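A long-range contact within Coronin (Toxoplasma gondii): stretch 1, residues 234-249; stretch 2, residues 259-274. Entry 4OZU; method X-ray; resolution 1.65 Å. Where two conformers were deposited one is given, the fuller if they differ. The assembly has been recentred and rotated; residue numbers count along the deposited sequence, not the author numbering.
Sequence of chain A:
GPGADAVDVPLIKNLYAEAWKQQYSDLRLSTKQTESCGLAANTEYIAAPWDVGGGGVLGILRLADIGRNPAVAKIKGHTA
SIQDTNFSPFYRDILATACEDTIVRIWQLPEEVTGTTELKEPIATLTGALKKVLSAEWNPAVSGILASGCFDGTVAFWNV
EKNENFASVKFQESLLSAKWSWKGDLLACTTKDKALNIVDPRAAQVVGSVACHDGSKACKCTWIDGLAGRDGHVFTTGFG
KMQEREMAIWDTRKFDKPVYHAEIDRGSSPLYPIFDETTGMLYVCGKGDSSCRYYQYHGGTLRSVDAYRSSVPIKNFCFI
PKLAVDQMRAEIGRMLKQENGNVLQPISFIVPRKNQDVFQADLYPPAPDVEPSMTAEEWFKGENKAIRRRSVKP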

# COMPACT_ATOMS: atom_id res chain seq x y z
N VAL A 234 10.68 4.26 -10.07
CA VAL A 234 9.37 4.62 -9.55
C VAL A 234 8.35 4.45 -10.66
O VAL A 234 8.66 4.67 -11.83
N PHE A 235 7.14 4.05 -10.29
CA PHE A 235 6.04 3.80 -11.23
C PHE A 235 4.92 4.79 -10.97
O PHE A 235 4.54 4.98 -9.82
N THR A 236 4.37 5.41 -12.02
CA THR A 236 3.22 6.29 -11.86
C THR A 236 2.07 5.89 -12.75
O THR A 236 2.27 5.32 -13.83
N THR A 237 0.86 6.17 -12.27
CA THR A 237 -0.35 6.16 -13.08
C THR A 237 -0.87 7.58 -13.15
O THR A 237 -0.62 8.38 -12.25
N GLY A 238 -1.61 7.88 -14.19
CA GLY A 238 -2.17 9.20 -14.33
C GLY A 238 -2.99 9.29 -15.60
O GLY A 238 -3.43 8.27 -16.14
N PHE A 239 -3.18 10.51 -16.07
CA PHE A 239 -4.03 10.75 -17.22
C PHE A 239 -3.27 11.55 -18.27
O PHE A 239 -2.49 12.45 -17.95
N GLY A 240 -3.49 11.19 -19.53
CA GLY A 240 -2.90 11.91 -20.64
C GLY A 240 -3.68 13.18 -20.95
O GLY A 240 -4.70 13.46 -20.30
N LYS A 241 -3.22 13.93 -21.94
CA LYS A 241 -3.84 15.19 -22.32
C LYS A 241 -5.29 15.00 -22.74
O LYS A 241 -6.10 15.92 -22.62
N MET A 242 -5.61 13.81 -23.22
CA MET A 242 -6.97 13.48 -23.64
C MET A 242 -7.72 12.72 -22.55
O MET A 242 -8.75 12.11 -22.80
N GLN A 243 -7.18 12.79 -21.33
CA GLN A 243 -7.78 12.17 -20.15
C GLN A 243 -7.88 10.64 -20.23
O GLN A 243 -8.67 10.03 -19.51
N GLU A 244 -7.06 10.03 -21.07
CA GLU A 244 -6.94 8.57 -21.08
C GLU A 244 -6.05 8.15 -19.91
O GLU A 244 -5.17 8.90 -19.50
N ARG A 245 -6.27 6.95 -19.38
CA ARG A 245 -5.44 6.46 -18.28
C ARG A 245 -4.16 5.85 -18.83
O ARG A 245 -4.17 5.10 -19.80
N GLU A 246 -3.04 6.21 -18.21
CA GLU A 246 -1.73 5.80 -18.69
C GLU A 246 -0.77 5.59 -17.53
O GLU A 246 -1.10 5.86 -16.38
N MET A 247 0.42 5.11 -17.84
CA MET A 247 1.40 4.82 -16.81
C MET A 247 2.81 5.11 -17.30
O MET A 247 3.04 5.21 -18.51
N ALA A 248 3.73 5.23 -16.36
CA ALA A 248 5.12 5.51 -16.68
C ALA A 248 6.05 4.90 -15.66
O ALA A 248 5.70 4.76 -14.48
N ILE A 249 7.23 4.50 -16.14
CA ILE A 249 8.34 4.07 -15.29
C ILE A 249 9.40 5.16 -15.34
O ILE A 249 9.74 5.65 -16.42
N VAL A 259 11.36 6.20 -18.54
CA VAL A 259 12.08 5.08 -19.13
C VAL A 259 11.12 4.32 -20.03
O VAL A 259 11.51 3.80 -21.08
N TYR A 260 9.85 4.31 -19.62
CA TYR A 260 8.79 3.61 -20.33
C TYR A 260 7.47 4.34 -20.08
O TYR A 260 7.22 4.83 -18.97
N HIS A 261 6.64 4.44 -21.11
CA HIS A 261 5.34 5.10 -20.99
C HIS A 261 4.34 4.36 -21.86
O HIS A 261 4.65 4.00 -23.00
N ALA A 262 3.14 4.13 -21.34
CA ALA A 262 2.10 3.44 -22.11
C ALA A 262 0.70 3.81 -21.67
O ALA A 262 0.45 4.08 -20.49
N GLU A 263 -0.22 3.81 -22.63
CA GLU A 263 -1.64 3.97 -22.35
C GLU A 263 -2.17 2.69 -21.71
O GLU A 263 -1.71 1.59 -22.03
N ILE A 264 -3.12 2.84 -20.79
CA ILE A 264 -3.77 1.69 -20.16
C ILE A 264 -5.17 1.50 -20.74
O ILE A 264 -5.47 0.44 -21.30
N ASP A 265 -6.03 2.50 -20.58
CA ASP A 265 -7.40 2.45 -21.10
C ASP A 265 -8.08 3.82 -21.01
O ASP A 265 -7.41 4.83 -20.78
N ARG A 266 -9.40 3.85 -21.20
CA ARG A 266 -10.17 5.09 -21.14
C ARG A 266 -11.11 5.13 -19.94
O ARG A 266 -12.23 5.66 -20.03
N GLY A 267 -10.66 4.59 -18.81
CA GLY A 267 -11.42 4.65 -17.58
C GLY A 267 -11.37 6.03 -16.94
O GLY A 267 -10.69 6.92 -17.45
N SER A 268 -12.08 6.20 -15.83
CA SER A 268 -12.24 7.52 -15.21
C SER A 268 -11.59 7.61 -13.84
O SER A 268 -11.19 8.70 -13.41
N SER A 269 -11.49 6.48 -13.15
CA SER A 269 -10.94 6.46 -11.80
C SER A 269 -9.42 6.53 -11.78
O SER A 269 -8.76 5.85 -12.58
N PRO A 270 -8.84 7.33 -10.87
CA PRO A 270 -7.40 7.20 -10.68
C PRO A 270 -7.03 5.77 -10.32
O PRO A 270 -7.80 5.07 -9.66
N LEU A 271 -5.87 5.34 -10.80
CA LEU A 271 -5.41 3.97 -10.58
C LEU A 271 -4.35 3.91 -9.49
O LEU A 271 -3.34 4.61 -9.54
N TYR A 272 -4.62 3.07 -8.49
CA TYR A 272 -3.66 2.78 -7.44
C TYR A 272 -2.76 1.64 -7.88
O TYR A 272 -3.25 0.54 -8.16
N PRO A 273 -1.45 1.91 -7.97
CA PRO A 273 -0.49 0.85 -8.29
C PRO A 273 -0.04 0.10 -7.04
O PRO A 273 0.30 0.73 -6.04
N ILE A 274 -0.05 -1.23 -7.11
CA ILE A 274 0.42 -2.10 -6.04
C ILE A 274 1.54 -2.98 -6.57
O ILE A 274 1.32 -3.78 -7.48

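Arg245 dominates this contact: its guanidinium is enclosed by stretch 2 on both faces and along its edge. Leu271 CD2 covers one face, 3.5 Å from Arg245 NH1; Gly267 CA and Ser268 N lie over the opposite face. Rotamers m, t, m along chi1 to chi3 bring the group there. Arg245 NE binds Asp265 OD1 at 2.7 Å and Arg245 NH2 binds Asp265 OD2 at 3.0 Å, a two-pronged salt bridge. Arg245 NH1 donates to Ser269 O at 2.8 Å. Gly267 has no side chain, and a CB there would clash with Arg245 CZ. A beta bulge follows Arg245, and Arg245 O accepts from both Ile264 N and Asp265 N.

Met247 (chi1 p) lies on the same sheet face as Arg245. Its CE reaches Ala262 CB at 4.1 Å, and its CB meets Ile264 CD1 at 3.9 Å. Ile249 (m) packs CB to CB against Tyr260 (t) at 4.1 Å.

Glu246 (p) and His261 (t) share the other face. His261 NE2 donates to Glu246 OE2 at 3.0 Å.

Farther along, Thr237 (p) points toward stretch 2. Its OG1 donates to Leu271 O at 2.6 Å and accepts from water 1, which also accepts from Leu271 N. Phe235 (t) sets its ring edge against Pro273, CD2 to CB 3.6 Å.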

# COMPACT_ATOMS: atom_id res chain seq x y z
CB VAL A 234 9.33 6.07 -9.03
CG1 VAL A 234 7.90 6.48 -8.64
CG2 VAL A 234 10.26 6.24 -7.87
CB PHE A 235 5.51 2.38 -11.07
CG PHE A 235 4.38 2.03 -12.01
CD1 PHE A 235 4.64 1.66 -13.32
CD2 PHE A 235 3.06 2.04 -11.56
CE1 PHE A 235 3.61 1.32 -14.17
CE2 PHE A 235 2.03 1.71 -12.42
CZ PHE A 235 2.30 1.34 -13.72
CB THR A 236 3.54 7.78 -12.16
OG1 THR A 236 4.01 7.90 -13.51
CG2 THR A 236 4.58 8.32 -11.21
CB THR A 237 -1.46 5.28 -12.49
OG1 THR A 237 -1.91 5.85 -11.26
CG2 THR A 237 -0.98 3.86 -12.26
CB PHE A 239 -5.30 11.48 -16.78
CG PHE A 239 -6.17 10.67 -15.86
CD1 PHE A 239 -5.82 10.51 -14.53
CD2 PHE A 239 -7.33 10.07 -16.33
CE1 PHE A 239 -6.62 9.76 -13.68
CE2 PHE A 239 -8.13 9.33 -15.48
CZ PHE A 239 -7.78 9.17 -14.16
CB LYS A 241 -3.05 15.85 -23.46
CG LYS A 241 -2.88 17.36 -23.32
CD LYS A 241 -1.46 17.79 -23.66
CE LYS A 241 -1.16 17.64 -25.15
NZ LYS A 241 0.24 18.02 -25.48
CB MET A 242 -6.93 12.67 -24.93
CG MET A 242 -6.32 13.44 -26.09
SD MET A 242 -6.48 12.62 -27.69
CE MET A 242 -5.56 11.11 -27.40
CB GLN A 243 -9.18 12.76 -19.89
CG GLN A 243 -9.16 14.25 -19.59
CD GLN A 243 -8.59 14.56 -18.22
OE1 GLN A 243 -8.15 13.66 -17.49
NE2 GLN A 243 -8.60 15.83 -17.85
CB GLU A 244 -6.38 8.06 -22.41
CG GLU A 244 -4.88 8.31 -22.66
CD GLU A 244 -4.60 9.66 -23.30
OE1 GLU A 244 -5.21 10.67 -22.87
OE2 GLU A 244 -3.78 9.71 -24.24
CB ARG A 245 -6.20 5.45 -17.41
CG ARG A 245 -7.48 6.04 -16.82
CD ARG A 245 -8.02 5.26 -15.62
NE ARG A 245 -8.49 3.93 -15.97
CZ ARG A 245 -9.22 3.16 -15.17
NH1 ARG A 245 -9.57 3.60 -13.97
NH2 ARG A 245 -9.61 1.96 -15.58
CB GLU A 246 -1.17 6.85 -19.64
CG GLU A 246 -1.10 8.24 -19.03
CD GLU A 246 -0.56 9.27 -19.99
OE1 GLU A 246 -0.89 9.20 -21.19
OE2 GLU A 246 0.20 10.16 -19.54
CB MET A 247 1.31 3.36 -16.37
CG MET A 247 1.51 2.39 -17.51
SD MET A 247 1.21 0.68 -17.05
CE MET A 247 1.29 -0.12 -18.65
CB ALA A 248 5.35 7.00 -16.78
CB ILE A 249 8.93 2.73 -15.76
CG1 ILE A 249 7.91 1.60 -15.57
CG2 ILE A 249 10.23 2.41 -15.00
CD1 ILE A 249 8.35 0.26 -16.11
CB VAL A 259 12.64 4.15 -18.04
CG1 VAL A 259 13.23 2.88 -18.67
CG2 VAL A 259 13.69 4.87 -17.21
CB TYR A 260 8.72 2.15 -19.86
CG TYR A 260 7.57 1.36 -20.44
CD1 TYR A 260 7.63 0.86 -21.74
CD2 TYR A 260 6.43 1.12 -19.70
CE1 TYR A 260 6.57 0.15 -22.27
CE2 TYR A 260 5.37 0.41 -20.22
CZ TYR A 260 5.45 -0.08 -21.50
OH TYR A 260 4.38 -0.79 -22.01
CB HIS A 261 5.44 6.57 -21.42
CG HIS A 261 4.15 7.33 -21.28
ND1 HIS A 261 3.16 7.31 -22.24
CD2 HIS A 261 3.71 8.16 -20.30
CE1 HIS A 261 2.16 8.07 -21.85
NE2 HIS A 261 2.46 8.60 -20.68
CB ALA A 262 2.30 1.93 -22.01
CB GLU A 263 -2.40 4.30 -23.64
CG GLU A 263 -3.88 4.59 -23.46
CD GLU A 263 -4.57 5.01 -24.75
OE1 GLU A 263 -3.86 5.44 -25.68
OE2 GLU A 263 -5.81 4.91 -24.82
CB ILE A 264 -3.88 1.85 -18.64
CG1 ILE A 264 -2.50 1.90 -18.00
CG2 ILE A 264 -4.65 0.67 -18.03
CD1 ILE A 264 -2.51 2.40 -16.57
CB ASP A 265 -8.22 1.39 -20.34
CG ASP A 265 -8.33 1.67 -18.84
OD1 ASP A 265 -8.22 2.84 -18.43
OD2 ASP A 265 -8.54 0.71 -18.08
CB ARG A 266 -10.97 5.28 -22.44
CG ARG A 266 -10.11 5.56 -23.65
CD ARG A 266 -10.80 6.52 -24.61
NE ARG A 266 -9.99 6.81 -25.78
CZ ARG A 266 -10.12 6.23 -26.97
NH1 ARG A 266 -11.04 5.29 -27.17
NH2 ARG A 266 -9.32 6.58 -27.97
CB SER A 268 -13.73 7.87 -15.09
OG SER A 268 -14.41 6.89 -14.34
CB SER A 269 -11.39 5.20 -11.06
OG SER A 269 -12.79 5.21 -10.84
CB PRO A 270 -7.11 8.16 -9.52
CG PRO A 270 -8.19 9.18 -9.60
CD PRO A 270 -9.41 8.46 -10.10
CB LEU A 271 -4.85 3.39 -11.88
CG LEU A 271 -5.89 3.11 -12.97
CD1 LEU A 271 -5.22 2.83 -14.30
CD2 LEU A 271 -6.80 1.95 -12.59
CB TYR A 272 -4.38 2.40 -6.14
CG TYR A 272 -5.09 3.58 -5.51
CD1 TYR A 272 -4.43 4.41 -4.62
CD2 TYR A 272 -6.40 3.88 -5.84
CE1 TYR A 272 -5.05 5.50 -4.06
CE2 TYR A 272 -7.04 4.97 -5.28
CZ TYR A 272 -6.35 5.78 -4.40
OH TYR A 272 -6.97 6.87 -3.84
CB PRO A 273 0.68 1.61 -8.92
CG PRO A 273 0.66 2.93 -8.22
CD PRO A 273 -0.79 3.23 -7.91
CB ILE A 274 -0.71 -2.99 -5.49
CG1 ILE A 274 -1.87 -2.13 -4.97
CG2 ILE A 274 -0.20 -3.91 -4.40
CD1 ILE A 274 -1.51 -1.18 -3.84
O HOH W 1 -4.07 7.52 -11.65
O HOH W 2 -10.94 10.16 -17.75